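Side-chain contacts in Udp-n-acetylglucosamine pyrophosphorylase (Trypanosoma brucei, PDB 4BQH), which probably catalyses the formation of UDP-N-acetylglucosamine and diphosphate from UTP and N-acetylglucosamine 1-phosphate: residues A[127-130]-A[135-138]; A[436-439]-A[445-448]. All blocks are in the same frame, centred on the assembly; numbering follows the deposited sequence. Where two conformers were deposited one is given.

Interaction 1 of 2, residues A[127-130]-A[135-138]; sequences LGFD and FFTC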
loop_
_atom_site.group_PDB
_atom_site.type_symbol
_atom_site.label_atom_id
_atom_site.label_comp_id
_atom_site.label_asym_id
_atom_site.label_seq_id
_atom_site.Cartn_x
_atom_site.Cartn_y
_atom_site.Cartn_z
ATOM N N LEU A 127 -15.495 3.541 -9.017
ATOM C CA LEU A 127 -16.293 2.337 -8.823
ATOM C C LEU A 127 -17.780 2.664 -8.682
ATOM O O LEU A 127 -18.589 1.764 -8.451
ATOM C CB LEU A 127 -15.825 1.574 -7.578
ATOM C CG LEU A 127 -14.345 1.232 -7.469
ATOM C CD1 LEU A 127 -14.030 0.660 -6.092
ATOM C CD2 LEU A 127 -13.928 0.264 -8.574
ATOM N N GLY A 128 -18.135 3.943 -8.814
ATOM C CA GLY A 128 -19.502 4.416 -8.583
ATOM C C GLY A 128 -19.878 4.544 -7.119
ATOM O O GLY A 128 -21.056 4.483 -6.768
ATOM N N PHE A 129 -18.878 4.723 -6.255
ATOM C CA PHE A 129 -19.064 4.705 -4.803
ATOM C C PHE A 129 -18.359 5.909 -4.155
ATOM O O PHE A 129 -17.138 5.864 -3.970
ATOM C CB PHE A 129 -18.498 3.380 -4.263
ATOM C CG PHE A 129 -18.916 3.047 -2.856
ATOM C CD1 PHE A 129 -20.233 3.182 -2.454
ATOM C CD2 PHE A 129 -17.990 2.550 -1.949
ATOM C CE1 PHE A 129 -20.613 2.861 -1.162
ATOM C CE2 PHE A 129 -18.364 2.222 -0.661
ATOM C CZ PHE A 129 -19.676 2.376 -0.268
ATOM N N ASP A 130 -19.119 6.948 -3.810
ATOM C CA ASP A 130 -18.575 8.208 -3.281
ATOM C C ASP A 130 -18.249 8.184 -1.787
ATOM O O ASP A 130 -18.628 9.084 -1.027
ATOM C CB ASP A 130 -19.492 9.389 -3.636
ATOM C CG ASP A 130 -19.339 9.834 -5.096
ATOM O OD1 ASP A 130 -19.353 8.972 -6.008
ATOM O OD2 ASP A 130 -19.205 11.057 -5.328
ATOM N N PHE A 135 -14.093 1.386 2.258
ATOM C CA PHE A 135 -15.486 1.042 2.607
ATOM C C PHE A 135 -16.081 0.068 1.587
ATOM O O PHE A 135 -17.110 -0.591 1.859
ATOM C CB PHE A 135 -16.396 2.300 2.619
ATOM C CG PHE A 135 -16.140 3.290 3.734
ATOM C CD1 PHE A 135 -14.869 3.541 4.232
ATOM C CD2 PHE A 135 -17.196 4.054 4.226
ATOM C CE1 PHE A 135 -14.664 4.489 5.217
ATOM C CE2 PHE A 135 -16.993 4.995 5.223
ATOM C CZ PHE A 135 -15.726 5.215 5.716
ATOM N N PHE A 136 -15.469 -0.015 0.405
ATOM C CA PHE A 136 -16.054 -0.758 -0.726
ATOM C C PHE A 136 -16.227 -2.247 -0.439
ATOM O O PHE A 136 -15.313 -2.901 0.095
ATOM C CB PHE A 136 -15.213 -0.565 -1.996
ATOM C CG PHE A 136 -15.800 -1.207 -3.227
ATOM C CD1 PHE A 136 -16.818 -0.575 -3.941
ATOM C CD2 PHE A 136 -15.324 -2.437 -3.684
ATOM C CE1 PHE A 136 -17.373 -1.174 -5.071
ATOM C CE2 PHE A 136 -15.869 -3.031 -4.818
ATOM C CZ PHE A 136 -16.891 -2.393 -5.511
ATOM N N THR A 137 -17.398 -2.772 -0.808
ATOM C CA THR A 137 -17.725 -4.197 -0.647
ATOM C C THR A 137 -17.869 -4.822 -2.024
ATOM O O THR A 137 -18.724 -4.414 -2.819
ATOM C CB THR A 137 -19.023 -4.373 0.185
ATOM O OG1 THR A 137 -18.810 -3.801 1.479
ATOM C CG2 THR A 137 -19.389 -5.838 0.351
ATOM N N CYS A 138 -17.018 -5.793 -2.327
ATOM C CA CYS A 138 -17.089 -6.483 -3.614
ATOM C C CYS A 138 -18.311 -7.387 -3.706
ATOM O O CYS A 138 -18.562 -8.188 -2.811
ATOM C CB CYS A 138 -15.845 -7.337 -3.835
ATOM S SG CYS A 138 -14.333 -6.407 -4.097
#
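Leu127 sets its CD1 methyl over one face of the Phe136 ring, within the glycine-rich LxGGxGTRLGxxxPKG signature of the GT-A-like nucleotidyltransferases and the residues just after it. The evidence for a CH-pi contact is direct: CD1 of Leu127 lies 3.8 Å from the centroid of the Phe136 ring and only 13° off its normal. The methyl is therefore centred, with Phe136 CD1 its nearest ring atom at 3.7 Å from Leu127 CD1. Lower on the same side chain, Leu127 CB stands 4.0 Å from Phe136 CE1, so branch and stem both lean on the ring. With CG anti to the backbone N (chi1 -176°), Phe136 extends its ring to meet them.

The Phe129 side is less sharply defined. Its ring comes to the edge of the Phe136 ring instead of stacking on it, with Phe129 CD2 near the plane of that ring and 3.9 Å from Phe136 CD1. Its other neighbours are met obliquely, Phe129 CE2 lying 3.8 Å from Phe136 CA. Phe129 was modelled in two conformers, so these contacts describe one of them and are less certain than the Leu127 pair. No hydrogen bond joins the segments, and the solvent side is marked by the exposed Gly128 and Asp130.

Beyond the contact, the Phe136 side chain also reaches Val437 and Pro448. Phe135 contributes little of its own ring, which leads off to stack with Phe191 of helix 185-194; what remains for Phe129, in the conformer given, is the methylene, Phe135 CB lying 3.8 Å from Phe129 CE2.

Interaction 2 of 2, residues A[436-439]-A[445-448]; sequences PVKN and SDTP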
loop_
_atom_site.group_PDB
_atom_site.type_symbol
_atom_site.label_atom_id
_atom_site.label_comp_id
_atom_site.label_asym_id
_atom_site.label_seq_id
_atom_site.Cartn_x
_atom_site.Cartn_y
_atom_site.Cartn_z
ATOM N N PRO A 436 -5.870 -5.229 -8.030
ATOM C CA PRO A 436 -6.284 -3.871 -7.701
ATOM C C PRO A 436 -7.715 -3.608 -8.158
ATOM O O PRO A 436 -8.089 -3.937 -9.284
ATOM C CB PRO A 436 -5.272 -2.995 -8.464
ATOM C CG PRO A 436 -4.840 -3.835 -9.595
ATOM C CD PRO A 436 -4.921 -5.273 -9.157
ATOM N N VAL A 437 -8.512 -3.057 -7.259
ATOM C CA VAL A 437 -9.899 -2.723 -7.549
ATOM C C VAL A 437 -9.958 -1.220 -7.815
ATOM O O VAL A 437 -9.931 -0.414 -6.886
ATOM C CB VAL A 437 -10.824 -3.109 -6.386
ATOM C CG1 VAL A 437 -12.262 -2.819 -6.773
ATOM C CG2 VAL A 437 -10.641 -4.598 -6.025
ATOM N N LYS A 438 -10.012 -0.864 -9.100
ATOM C CA LYS A 438 -9.817 0.517 -9.519
ATOM C C LYS A 438 -10.902 1.030 -10.454
ATOM O O LYS A 438 -11.218 2.215 -10.426
ATOM C CB LYS A 438 -8.465 0.679 -10.215
ATOM C CG LYS A 438 -7.239 0.375 -9.362
ATOM C CD LYS A 438 -5.962 0.430 -10.195
ATOM C CE LYS A 438 -5.663 1.838 -10.699
ATOM N NZ LYS A 438 -4.505 2.437 -9.988
ATOM N N ASN A 439 -11.455 0.155 -11.287
ATOM C CA ASN A 439 -12.431 0.589 -12.327
ATOM C C ASN A 439 -13.756 -0.073 -12.148
ATOM O O ASN A 439 -13.807 -1.230 -11.758
ATOM C CB ASN A 439 -11.897 0.236 -13.716
ATOM C CG ASN A 439 -10.567 0.880 -14.006
ATOM O OD1 ASN A 439 -9.654 0.237 -14.520
ATOM N ND2 ASN A 439 -10.447 2.156 -13.693
ATOM N N SER A 445 -10.280 -3.584 -17.368
ATOM C CA SER A 445 -9.278 -4.149 -16.477
ATOM C C SER A 445 -9.450 -3.595 -15.070
ATOM O O SER A 445 -10.153 -2.603 -14.876
ATOM C CB SER A 445 -7.879 -3.786 -16.968
ATOM O OG SER A 445 -7.619 -2.415 -16.696
ATOM N N ASP A 446 -8.794 -4.240 -14.096
ATOM C CA ASP A 446 -8.783 -3.760 -12.709
ATOM C C ASP A 446 -10.183 -3.496 -12.131
ATOM O O ASP A 446 -10.392 -2.541 -11.376
ATOM C CB ASP A 446 -7.917 -2.489 -12.559
ATOM C CG ASP A 446 -6.451 -2.715 -12.890
ATOM O OD1 ASP A 446 -5.998 -3.879 -13.006
ATOM O OD2 ASP A 446 -5.731 -1.696 -13.047
ATOM N N THR A 447 -11.144 -4.351 -12.471
ATOM C CA THR A 447 -12.493 -4.233 -11.925
ATOM C C THR A 447 -12.648 -5.131 -10.674
ATOM O O THR A 447 -11.828 -6.034 -10.460
ATOM C CB THR A 447 -13.548 -4.695 -12.943
ATOM O OG1 THR A 447 -13.435 -6.108 -13.105
ATOM C CG2 THR A 447 -13.359 -4.000 -14.300
ATOM N N PRO A 448 -13.695 -4.884 -9.862
ATOM C CA PRO A 448 -13.969 -5.771 -8.728
ATOM C C PRO A 448 -14.124 -7.216 -9.181
ATOM O O PRO A 448 -13.575 -8.098 -8.562
ATOM C CB PRO A 448 -15.280 -5.207 -8.145
ATOM C CG PRO A 448 -15.237 -3.761 -8.516
ATOM C CD PRO A 448 -14.658 -3.767 -9.903
HETATM O O HOH W 1 -8.773 -6.273 -10.465
#
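The carboxylate of Asp446 is brought against Pro436 and Lys438 by a first torsion of -63°, which sets CG beside the backbone N and anti to the carbonyl carbon. Across the contact its two oxygens lie against carbon: Asp446 OD1 lies 3.6 Å from Pro436 CG. On the other branch, Asp446 OD2 is 3.6 Å from Lys438 CD, the two side chains running side by side while the ammonium bends away. The charges are opposite but not in contact, so any attraction acts at a distance. In Val437, CG1 is anti to the backbone N (chi1 -177°) and packs 3.6 Å from Pro448 CG.

The polar grip is made by the backbone. One oxygen, Asp446 O, accepts two successive amides, Lys438 N at 2.9 Å and Asn439 N at 2.9 Å, each nearly straight at 166°. Nearby, water 1 donates to Pro436 O (2.7 Å) and also to Thr447 O, bridging the segments. A CA-H...O contact adds Thr447 CA at 3.3 Å from Asn439 O.

Together these bonds fold the loop back on itself just ahead of helix 448-471. Thr447 is the N-cap, its OG1 accepting from Asp450 N in the first turn. Val437 O takes a hydrogen bond from Lys133 NZ, and the Val437 backbone bonds to Asp282, which follows strand 275-280, so the loop is tied to the end of the central sheet as well as to the helix.

Overall arrangement
Interaction 1 is a surface contact without hydrogen bonds, made of a methyl and aromatic rings. Interaction 2 is partly buried, with four of its eight touching residues enclosed, and relies on paired amides, a bridging water and a smaller apolar patch. They hold different elements, the short strand 129-130 with the loop after it, and the loop leading into helix 448-471, but their centres are only 11 Å apart and they touch. Leu127 uses its other methyl here: CD2 lies 3.5 Å from Asn439 O and also meets Val437 CG1. Phe136 CZ packs 3.7 Å from Pro448 CG, so Leu127 of the signature and Phe136 just after it pack on the loop and the start of helix 448-471.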